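Local coordinates for FBP protein (Leishmania major, PDB 5OEZ) that probably hydrolyses fructose 1,6-bisphosphate to fructose 6-phosphate and phosphate as a magnesium-dependent homotetrameric enzyme of gluconeogenesis, at residues E226-E231 and A333-N338; R212-V217 and L260-I265; D112-F117 and A155-L160. All blocks are in the same frame, centred on the assembly; numbering follows the deposited sequence.

In the fold
Interactions 1 and 2 belong to the C-terminal half of the class 1 fructose-1,6-bisphosphatase fold, interaction 3 to the N-terminal half. The first two have centres 19 Å apart and touch through Phe229 CE2 and Val217 CG2 at 4.2 Å; their segments alternate along the chain, strand 214-216 leading on to helix 227-238. Interaction 2 lies beside the fructose 6-phosphate site, the side chains of Ser216 and Ile214 about 4 Å from those of Tyr248 and Arg247, respectively, whereas the side chain of Trp228 is about 11 Å from that of Tyr268, also of that site. Interaction 3, centred 31 Å from interaction 2 across the chain's centre, contains the AMP-binding Tyr113; both sites are empty in this chain.

Interaction 1 of 3, residues E226-E231 and A333-N338; sequences EPWFKE and AFRDRN
Trp228 lays one face of its indole against Arg335 where the start of helix 227-238 packs on residues 333-338 of helix 325-338, a helix-helix contact with the two short axes 8.6 Å apart and running at 137°. The apolar part rests on a CH-pi interaction: Arg335 CB sits over the centre of the six-membered ring, 3.5 Å from its centroid, and CG follows at 3.4 Å from Trp228 CE2. A bend at chi2 (-96°) turns CD off the indole, and a second at chi3 sets NE, the guanidinium gripping Asp336 OD1 side-on through NE and NH2. On the opposite face Phe229 CB lies toward the rim, while Phe334 CB packs 4.0 Å from Trp228 CE3. Charge pairing occurs farther along, where Arg337 NH2 donates to Glu231 OE1 at 2.6 Å in a salt bridge. The carboxylate oxygen is met on its anti side, from somewhat out of the carboxylate plane, and the two flat groups are turned 66° apart. Two waters link Asn338 to helix 227-238. One accepts from Trp228 N and, weakly, from Asn338 ND2; the other donates to Glu231 OE2 and accepts from Asn338 ND2 at 3.1 Å.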
loop_
_atom_site.group_PDB
_atom_site.type_symbol
_atom_site.label_atom_id
_atom_site.label_comp_id
_atom_site.label_asym_id
_atom_site.label_seq_id
_atom_site.Cartn_x
_atom_site.Cartn_y
_atom_site.Cartn_z
ATOM N N GLU C 226 -13.471 36.658 -27.027
ATOM C CA GLU C 226 -14.438 37.708 -27.309
ATOM C C GLU C 226 -14.054 38.953 -26.522
ATOM O O GLU C 226 -13.546 38.831 -25.404
ATOM C CB GLU C 226 -15.857 37.266 -26.908
ATOM C CG GLU C 226 -16.426 36.188 -27.815
ATOM C CD GLU C 226 -17.860 35.833 -27.464
ATOM O OE1 GLU C 226 -18.085 35.156 -26.433
ATOM O OE2 GLU C 226 -18.768 36.209 -28.234
ATOM N N PRO C 227 -14.293 40.147 -27.085
ATOM C CA PRO C 227 -13.888 41.380 -26.383
ATOM C C PRO C 227 -14.423 41.533 -24.954
ATOM O O PRO C 227 -13.682 41.958 -24.085
ATOM C CB PRO C 227 -14.423 42.490 -27.293
ATOM C CG PRO C 227 -14.381 41.891 -28.662
ATOM C CD PRO C 227 -14.639 40.411 -28.500
ATOM N N TRP C 228 -15.678 41.183 -24.709
ATOM C CA TRP C 228 -16.220 41.320 -23.367
ATOM C C TRP C 228 -15.429 40.506 -22.320
ATOM O O TRP C 228 -15.261 40.953 -21.196
ATOM C CB TRP C 228 -17.698 40.973 -23.317
ATOM C CG TRP C 228 -18.047 39.501 -23.429
ATOM C CD1 TRP C 228 -18.471 38.847 -24.542
ATOM C CD2 TRP C 228 -18.044 38.526 -22.367
ATOM N NE1 TRP C 228 -18.724 37.525 -24.247
ATOM C CE2 TRP C 228 -18.460 37.302 -22.923
ATOM C CE3 TRP C 228 -17.721 38.574 -21.005
ATOM C CZ2 TRP C 228 -18.576 36.129 -22.157
ATOM C CZ3 TRP C 228 -17.833 37.429 -20.256
ATOM C CH2 TRP C 228 -18.257 36.217 -20.832
ATOM N N PHE C 229 -14.928 39.336 -22.710
ATOM C CA PHE C 229 -14.165 38.497 -21.806
ATOM C C PHE C 229 -12.736 39.006 -21.596
ATOM O O PHE C 229 -12.177 38.849 -20.509
ATOM C CB PHE C 229 -14.161 37.033 -22.263
ATOM C CG PHE C 229 -13.671 36.077 -21.201
ATOM C CD1 PHE C 229 -14.533 35.626 -20.201
ATOM C CD2 PHE C 229 -12.351 35.663 -21.182
ATOM C CE1 PHE C 229 -14.079 34.752 -19.211
ATOM C CE2 PHE C 229 -11.892 34.811 -20.188
ATOM C CZ PHE C 229 -12.763 34.345 -19.204
ATOM N N LYS C 230 -12.148 39.619 -22.614
ATOM C CA LYS C 230 -10.871 40.314 -22.426
ATOM C C LYS C 230 -11.030 41.418 -21.405
ATOM O O LYS C 230 -10.181 41.596 -20.537
ATOM C CB LYS C 230 -10.367 40.917 -23.729
ATOM C CG LYS C 230 -9.994 39.909 -24.794
ATOM C CD LYS C 230 -9.443 40.637 -26.011
ATOM C CE LYS C 230 -9.098 39.680 -27.128
ATOM N NZ LYS C 230 -8.859 40.426 -28.376
ATOM N N GLU C 231 -12.123 42.170 -21.518
ATOM C CA GLU C 231 -12.377 43.262 -20.581
ATOM C C GLU C 231 -12.525 42.771 -19.154
ATOM O O GLU C 231 -12.022 43.401 -18.236
ATOM C CB GLU C 231 -13.606 44.070 -21.006
ATOM C CG GLU C 231 -13.363 44.864 -22.281
ATOM C CD GLU C 231 -14.586 45.629 -22.771
ATOM O OE1 GLU C 231 -15.536 45.896 -21.965
ATOM O OE2 GLU C 231 -14.567 46.018 -23.973
ATOM N N ALA C 333 -21.725 40.169 -15.940
ATOM C CA ALA C 333 -21.996 41.601 -16.048
ATOM C C ALA C 333 -21.218 42.234 -17.192
ATOM O O ALA C 333 -21.711 43.164 -17.819
ATOM C CB ALA C 333 -21.692 42.308 -14.737
ATOM N N PHE C 334 -20.002 41.760 -17.439
ATOM C CA PHE C 334 -19.246 42.216 -18.604
ATOM C C PHE C 334 -19.896 41.750 -19.920
ATOM O O PHE C 334 -19.932 42.496 -20.885
ATOM C CB PHE C 334 -17.780 41.772 -18.533
ATOM C CG PHE C 334 -16.946 42.592 -17.598
ATOM C CD1 PHE C 334 -16.857 42.273 -16.240
ATOM C CD2 PHE C 334 -16.254 43.709 -18.070
ATOM C CE1 PHE C 334 -16.086 43.044 -15.368
ATOM C CE2 PHE C 334 -15.505 44.484 -17.211
ATOM C CZ PHE C 334 -15.412 44.145 -15.853
ATOM N N ARG C 335 -20.399 40.522 -19.952
ATOM C CA ARG C 335 -21.099 40.010 -21.135
ATOM C C ARG C 335 -22.402 40.795 -21.388
ATOM O O ARG C 335 -22.660 41.210 -22.521
ATOM C CB ARG C 335 -21.416 38.503 -20.988
ATOM C CG ARG C 335 -21.811 37.807 -22.283
ATOM C CD ARG C 335 -23.322 37.677 -22.533
ATOM N NE ARG C 335 -24.181 37.498 -21.340
ATOM C CZ ARG C 335 -24.516 36.330 -20.774
ATOM N NH1 ARG C 335 -24.061 35.163 -21.237
ATOM N NH2 ARG C 335 -25.305 36.331 -19.701
ATOM N N ASP C 336 -23.157 41.076 -20.324
ATOM C CA ASP C 336 -24.423 41.810 -20.441
ATOM C C ASP C 336 -24.261 43.225 -20.960
ATOM O O ASP C 336 -25.069 43.694 -21.794
ATOM C CB ASP C 336 -25.197 41.821 -19.105
ATOM C CG ASP C 336 -25.644 40.405 -18.653
ATOM O OD1 ASP C 336 -25.503 39.425 -19.439
ATOM O OD2 ASP C 336 -26.105 40.274 -17.490
ATOM N N ARG C 337 -23.229 43.912 -20.488
ATOM C CA ARG C 337 -23.031 45.274 -20.910
ATOM C C ARG C 337 -22.615 45.359 -22.380
ATOM O O ARG C 337 -22.869 46.378 -22.996
ATOM C CB ARG C 337 -22.075 46.025 -19.990
ATOM C CG ARG C 337 -20.628 45.721 -20.182
ATOM C CD ARG C 337 -19.774 46.805 -19.550
ATOM N NE ARG C 337 -18.369 46.552 -19.846
ATOM C CZ ARG C 337 -17.353 47.191 -19.279
ATOM N NH1 ARG C 337 -17.562 48.109 -18.344
ATOM N NH2 ARG C 337 -16.111 46.868 -19.604
ATOM N N ASN C 338 -22.010 44.305 -22.943
ATOM C CA ASN C 338 -21.737 44.293 -24.397
ATOM C C ASN C 338 -22.932 43.873 -25.275
ATOM O O ASN C 338 -22.837 44.005 -26.484
ATOM C CB ASN C 338 -20.457 43.509 -24.749
ATOM C CG ASN C 338 -19.196 44.440 -24.903
ATOM O OD1 ASN C 338 -19.119 45.453 -24.206
ATOM N ND2 ASN C 338 -18.172 43.914 -25.593
HETATM O O HOH W 1 -17.742 40.960 -27.018
HETATM O O HOH W 2 -15.940 45.802 -26.563
#

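Interaction 2 of 3, residues R212-V217 and L260-I265; sequences RSIYSV and LLYGGI
Arg212 reaches across to the turn that follows helix 252-262, its CB resting 3.6 Å from Gly264 N and close to the carbonyl carbon of Gly263. CG lies anti to the backbone N (chi1 -174°) and comes within 3.3 Å of Tyr262 O. CD stays near the same oxygen after the chain bends at chi2, and at the tip NH1 donates to it at 2.9 Å, with the oxygen 16° out of the guanidinium plane. NH1 also lies 3.5 Å from Tyr262 CB, while Ile214 CD1 sits over the centre of one guanidinium face. Past this turn the two segments run as parallel neighbours in the mixed sheet of the C-terminal half, Tyr215 bridging to Ile265. Here Ile265 N donates to Ile214 O, and Ser216 N makes a weak bond to Ile265 O. Gly263 and Gly264 both have positive phi, and Gly264 CA comes 3.2 Å from Ile214 O. Beside the bridge, Tyr215 CB packs 3.7 Å from Ile265 CG2; Tyr215 OH is hydrogen-bonded to Glu219 OE2, and the Tyr215 side chain packs on Gly220 of the second subunit. Ser216 OG is hydrogen-bonded to the carbonyl O of Arg247, a residue of the fructose 6-phosphate site.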
loop_
_atom_site.group_PDB
_atom_site.type_symbol
_atom_site.label_atom_id
_atom_site.label_comp_id
_atom_site.label_asym_id
_atom_site.label_seq_id
_atom_site.Cartn_x
_atom_site.Cartn_y
_atom_site.Cartn_z
ATOM N N ARG C 212 -14.683 34.796 -3.836
ATOM C CA ARG C 212 -13.283 34.509 -3.571
ATOM C C ARG C 212 -12.464 34.988 -4.763
ATOM O O ARG C 212 -12.786 34.668 -5.915
ATOM C CB ARG C 212 -13.054 33.008 -3.361
ATOM C CG ARG C 212 -11.635 32.641 -2.937
ATOM C CD ARG C 212 -11.360 32.965 -1.472
ATOM N NE ARG C 212 -9.924 32.839 -1.198
ATOM C CZ ARG C 212 -9.268 31.705 -0.927
ATOM N NH1 ARG C 212 -9.896 30.538 -0.850
ATOM N NH2 ARG C 212 -7.954 31.739 -0.719
ATOM N N SER C 213 -11.400 35.727 -4.498
ATOM C CA SER C 213 -10.622 36.383 -5.558
ATOM C C SER C 213 -9.575 35.480 -6.228
ATOM O O SER C 213 -8.374 35.753 -6.167
ATOM C CB SER C 213 -9.943 37.626 -4.993
ATOM O OG SER C 213 -10.913 38.532 -4.502
ATOM N N ILE C 214 -10.040 34.401 -6.853
ATOM C CA ILE C 214 -9.197 33.493 -7.622
ATOM C C ILE C 214 -9.890 33.247 -8.948
ATOM O O ILE C 214 -11.086 32.943 -8.973
ATOM C CB ILE C 214 -8.974 32.127 -6.929
ATOM C CG1 ILE C 214 -8.328 32.310 -5.555
ATOM C CG2 ILE C 214 -8.073 31.231 -7.787
ATOM C CD1 ILE C 214 -8.239 31.029 -4.732
ATOM N N TYR C 215 -9.132 33.357 -10.038
ATOM C CA TYR C 215 -9.639 33.036 -11.356
ATOM C C TYR C 215 -8.729 32.025 -12.037
ATOM O O TYR C 215 -7.510 32.033 -11.858
ATOM C CB TYR C 215 -9.838 34.302 -12.213
ATOM C CG TYR C 215 -8.607 34.966 -12.726
ATOM C CD1 TYR C 215 -7.878 35.841 -11.928
ATOM C CD2 TYR C 215 -8.162 34.748 -14.032
ATOM C CE1 TYR C 215 -6.729 36.475 -12.410
ATOM C CE2 TYR C 215 -7.018 35.383 -14.527
ATOM C CZ TYR C 215 -6.293 36.237 -13.707
ATOM O OH TYR C 215 -5.140 36.859 -14.168
ATOM N N SER C 216 -9.353 31.182 -12.855
ATOM C CA SER C 216 -8.713 30.046 -13.478
ATOM C C SER C 216 -9.113 30.020 -14.955
ATOM O O SER C 216 -10.261 29.692 -15.308
ATOM C CB SER C 216 -9.119 28.768 -12.721
ATOM O OG SER C 216 -8.291 27.659 -13.039
ATOM N N VAL C 217 -8.160 30.389 -15.814
ATOM C CA VAL C 217 -8.333 30.377 -17.272
ATOM C C VAL C 217 -6.955 30.303 -17.936
ATOM O O VAL C 217 -5.950 30.628 -17.309
ATOM C CB VAL C 217 -9.115 31.635 -17.723
ATOM C CG1 VAL C 217 -8.253 32.891 -17.597
ATOM C CG2 VAL C 217 -9.639 31.478 -19.139
ATOM N N LEU C 260 -14.325 24.483 -6.137
ATOM C CA LEU C 260 -15.304 24.048 -5.153
ATOM C C LEU C 260 -14.895 24.269 -3.700
ATOM O O LEU C 260 -15.707 24.702 -2.897
ATOM C CB LEU C 260 -15.579 22.546 -5.294
ATOM C CG LEU C 260 -16.652 21.949 -6.159
ATOM C CD1 LEU C 260 -17.088 20.630 -5.531
ATOM C CD2 LEU C 260 -17.817 22.878 -6.282
ATOM N N LEU C 261 -13.661 23.922 -3.361
ATOM C CA LEU C 261 -13.198 23.998 -1.969
ATOM C C LEU C 261 -12.727 25.370 -1.538
ATOM O O LEU C 261 -12.961 25.770 -0.399
ATOM C CB LEU C 261 -12.086 22.988 -1.720
ATOM C CG LEU C 261 -12.490 21.516 -1.897
ATOM C CD1 LEU C 261 -11.280 20.611 -1.694
ATOM C CD2 LEU C 261 -13.604 21.112 -0.937
ATOM N N TYR C 262 -12.052 26.089 -2.426
ATOM C CA TYR C 262 -11.527 27.427 -2.098
ATOM C C TYR C 262 -12.461 28.542 -2.529
ATOM O O TYR C 262 -12.427 29.617 -1.963
ATOM C CB TYR C 262 -10.177 27.640 -2.778
ATOM C CG TYR C 262 -9.015 26.833 -2.223
ATOM C CD1 TYR C 262 -9.196 25.812 -1.282
ATOM C CD2 TYR C 262 -7.713 27.103 -2.654
ATOM C CE1 TYR C 262 -8.118 25.100 -0.789
ATOM C CE2 TYR C 262 -6.634 26.393 -2.179
ATOM C CZ TYR C 262 -6.833 25.393 -1.239
ATOM O OH TYR C 262 -5.760 24.673 -0.740
ATOM N N GLY C 263 -13.310 28.286 -3.523
ATOM C CA GLY C 263 -14.042 29.354 -4.202
ATOM C C GLY C 263 -13.260 29.913 -5.379
ATOM O O GLY C 263 -12.107 29.533 -5.610
ATOM N N GLY C 264 -13.904 30.806 -6.124
ATOM C CA GLY C 264 -13.311 31.414 -7.299
ATOM C C GLY C 264 -14.155 31.185 -8.530
ATOM O O GLY C 264 -15.367 30.921 -8.451
ATOM N N ILE C 265 -13.503 31.303 -9.680
ATOM C CA ILE C 265 -14.129 31.091 -10.968
ATOM C C ILE C 265 -13.220 30.252 -11.842
ATOM O O ILE C 265 -12.003 30.461 -11.870
ATOM C CB ILE C 265 -14.556 32.436 -11.668
ATOM C CG1 ILE C 265 -15.495 32.148 -12.846
ATOM C CG2 ILE C 265 -13.362 33.252 -12.116
ATOM C CD1 ILE C 265 -16.220 33.370 -13.385
#

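Interaction 3 of 3, residues D112-F117 and A155-L160; sequences DYLIFF and AVIRML
Val156 meets Leu114 where helix 150-158 packs against strand 113-121, its CG1 4.0 Å from Leu114 CD2. The valine's first torsion (chi1 168°) sets CG1 anti to the backbone N, and the two side chains cross at a slant. Val156 also touches Thr145, in the loop before the helix.

Ile157, the next residue, serves both strand side chains through its terminal methyl. CD1 is 4.0 Å from Leu114 CD2, the leucine and isoleucine side chains sliding past each other in opposite directions. The same CD1 reaches Phe116 tip to tip, 3.3 Å from CZ and nearly as near CE2, approaching the ring obliquely; CG1 follows at 3.6 Å from Phe116 CZ. Ile157 also touches Ile311, in a loop, while Phe116 packs on Met102 and Leu314.

This is helix-on-sheet packing in the N-terminal half of the class 1 fructose-1,6-bisphosphatase fold. No hydrogen bond joins the two segments, and the backbones stay well apart, 9.1 Å between Leu114 CA and Ile157 CA, the gap being bridged by apolar side chains. Leu114 and Phe116 both point toward the helix, whereas Ile115 and Phe117 of the same strand pack against helix 72-87. Tyr113, next to Leu114 in sequence, binds AMP in another structure of this protein. Farther along, the Phe116 side chain lies about 8 Å from those of Glu97 and Asp118, which bind manganese in another structure of this protein, the metal being absent from this chain.

After Arg158, Met159 N is hydrogen-bonded to Val156 O, and the chain brings Leu160 back toward the strand. Its N is hydrogen-bonded to Ile157 O, and its side chain leans on Trp139 of the adjoining strand 132-140. Leu160 CD1 approaches Leu114 CD2 at 4.4 Å.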
loop_
_atom_site.group_PDB
_atom_site.type_symbol
_atom_site.label_atom_id
_atom_site.label_comp_id
_atom_site.label_asym_id
_atom_site.label_seq_id
_atom_site.Cartn_x
_atom_site.Cartn_y
_atom_site.Cartn_z
ATOM N N ASP C 112 -31.638 0.439 -15.308
ATOM C CA ASP C 112 -32.451 1.609 -15.710
ATOM C C ASP C 112 -31.695 2.945 -15.663
ATOM O O ASP C 112 -32.303 4.009 -15.801
ATOM C CB ASP C 112 -33.789 1.650 -14.914
ATOM C CG ASP C 112 -33.609 1.456 -13.410
ATOM O OD1 ASP C 112 -32.467 1.502 -12.891
ATOM O OD2 ASP C 112 -34.647 1.239 -12.750
ATOM N N TYR C 113 -30.370 2.898 -15.521
ATOM C CA TYR C 113 -29.553 4.108 -15.543
ATOM C C TYR C 113 -28.874 4.311 -16.898
ATOM O O TYR C 113 -28.412 3.358 -17.525
ATOM C CB TYR C 113 -28.516 4.089 -14.411
ATOM C CG TYR C 113 -29.148 4.250 -13.051
ATOM C CD1 TYR C 113 -29.839 5.411 -12.724
ATOM C CD2 TYR C 113 -29.045 3.253 -12.083
ATOM C CE1 TYR C 113 -30.412 5.580 -11.475
ATOM C CE2 TYR C 113 -29.625 3.411 -10.832
ATOM C CZ TYR C 113 -30.311 4.575 -10.532
ATOM O OH TYR C 113 -30.899 4.749 -9.293
ATOM N N LEU C 114 -28.835 5.568 -17.341
ATOM C CA LEU C 114 -28.022 5.992 -18.484
ATOM C C LEU C 114 -26.829 6.703 -17.877
ATOM O O LEU C 114 -27.016 7.632 -17.102
ATOM C CB LEU C 114 -28.785 6.970 -19.388
ATOM C CG LEU C 114 -30.046 6.469 -20.118
ATOM C CD1 LEU C 114 -31.268 6.531 -19.231
ATOM C CD2 LEU C 114 -30.291 7.295 -21.376
ATOM N N ILE C 115 -25.612 6.288 -18.222
ATOM C CA ILE C 115 -24.422 6.897 -17.632
ATOM C C ILE C 115 -23.465 7.360 -18.722
ATOM O O ILE C 115 -23.174 6.635 -19.666
ATOM C CB ILE C 115 -23.735 5.983 -16.596
ATOM C CG1 ILE C 115 -22.492 6.662 -16.033
ATOM C CG2 ILE C 115 -23.365 4.632 -17.179
ATOM C CD1 ILE C 115 -22.055 6.101 -14.689
ATOM N N PHE C 116 -23.019 8.603 -18.589
ATOM C CA PHE C 116 -22.133 9.228 -19.536
ATOM C C PHE C 116 -20.925 9.635 -18.746
ATOM O O PHE C 116 -21.065 10.336 -17.747
ATOM C CB PHE C 116 -22.825 10.426 -20.186
ATOM C CG PHE C 116 -24.003 10.019 -20.992
ATOM C CD1 PHE C 116 -23.835 9.584 -22.292
ATOM C CD2 PHE C 116 -25.267 9.990 -20.429
ATOM C CE1 PHE C 116 -24.918 9.164 -23.050
ATOM C CE2 PHE C 116 -26.355 9.565 -21.172
ATOM C CZ PHE C 116 -26.181 9.146 -22.484
ATOM N N PHE C 117 -19.750 9.190 -19.180
ATOM C CA PHE C 117 -18.556 9.413 -18.401
ATOM C C PHE C 117 -17.356 9.790 -19.245
ATOM O O PHE C 117 -17.255 9.411 -20.396
ATOM C CB PHE C 117 -18.260 8.172 -17.534
ATOM C CG PHE C 117 -17.938 6.936 -18.326
ATOM C CD1 PHE C 117 -18.946 6.106 -18.806
ATOM C CD2 PHE C 117 -16.622 6.606 -18.600
ATOM C CE1 PHE C 117 -18.636 4.974 -19.551
ATOM C CE2 PHE C 117 -16.314 5.485 -19.358
ATOM C CZ PHE C 117 -17.319 4.672 -19.845
ATOM N N ALA C 155 -32.781 8.649 -29.610
ATOM C CA ALA C 155 -34.040 9.355 -29.402
ATOM C C ALA C 155 -34.251 9.755 -27.946
ATOM O O ALA C 155 -34.688 10.872 -27.680
ATOM C CB ALA C 155 -35.213 8.521 -29.894
ATOM N N VAL C 156 -33.900 8.874 -27.009
ATOM C CA VAL C 156 -34.098 9.152 -25.582
ATOM C C VAL C 156 -33.294 10.350 -25.098
ATOM O O VAL C 156 -33.845 11.229 -24.431
ATOM C CB VAL C 156 -33.822 7.910 -24.703
ATOM C CG1 VAL C 156 -33.736 8.261 -23.216
ATOM C CG2 VAL C 156 -34.913 6.878 -24.919
ATOM N N ILE C 157 -32.007 10.399 -25.418
ATOM C CA ILE C 157 -31.161 11.501 -24.949
ATOM C C ILE C 157 -31.591 12.878 -25.467
ATOM O O ILE C 157 -31.460 13.873 -24.739
ATOM C CB ILE C 157 -29.677 11.159 -25.247
ATOM C CG1 ILE C 157 -29.140 10.226 -24.184
ATOM C CG2 ILE C 157 -28.808 12.379 -25.401
ATOM C CD1 ILE C 157 -29.037 10.854 -22.825
ATOM N N ARG C 158 -32.143 12.934 -26.679
ATOM C CA ARG C 158 -32.758 14.165 -27.204
ATOM C C ARG C 158 -33.945 14.700 -26.380
ATOM O O ARG C 158 -34.259 15.882 -26.452
ATOM C CB ARG C 158 -33.192 13.988 -28.665
ATOM C CG ARG C 158 -32.024 14.134 -29.664
ATOM C CD ARG C 158 -32.300 13.207 -30.854
ATOM N NE ARG C 158 -31.268 13.008 -31.879
ATOM C CZ ARG C 158 -31.264 12.012 -32.776
ATOM N NH1 ARG C 158 -32.235 11.097 -32.836
ATOM N NH2 ARG C 158 -30.255 11.926 -33.643
ATOM N N MET C 159 -34.617 13.832 -25.627
ATOM C CA MET C 159 -35.704 14.247 -24.729
ATOM C C MET C 159 -35.231 14.749 -23.351
ATOM O O MET C 159 -36.033 15.320 -22.615
ATOM C CB MET C 159 -36.693 13.090 -24.532
ATOM C CG MET C 159 -37.390 12.630 -25.808
ATOM S SD MET C 159 -38.841 11.590 -25.488
ATOM C CE MET C 159 -38.169 10.417 -24.321
ATOM N N LEU C 160 -33.956 14.557 -23.010
ATOM C CA LEU C 160 -33.449 14.865 -21.663
ATOM C C LEU C 160 -32.742 16.211 -21.556
ATOM O O LEU C 160 -32.322 16.788 -22.563
ATOM C CB LEU C 160 -32.505 13.751 -21.201
ATOM C CG LEU C 160 -33.152 12.362 -21.079
ATOM C CD1 LEU C 160 -32.088 11.314 -20.807
ATOM C CD2 LEU C 160 -34.233 12.329 -20.001
#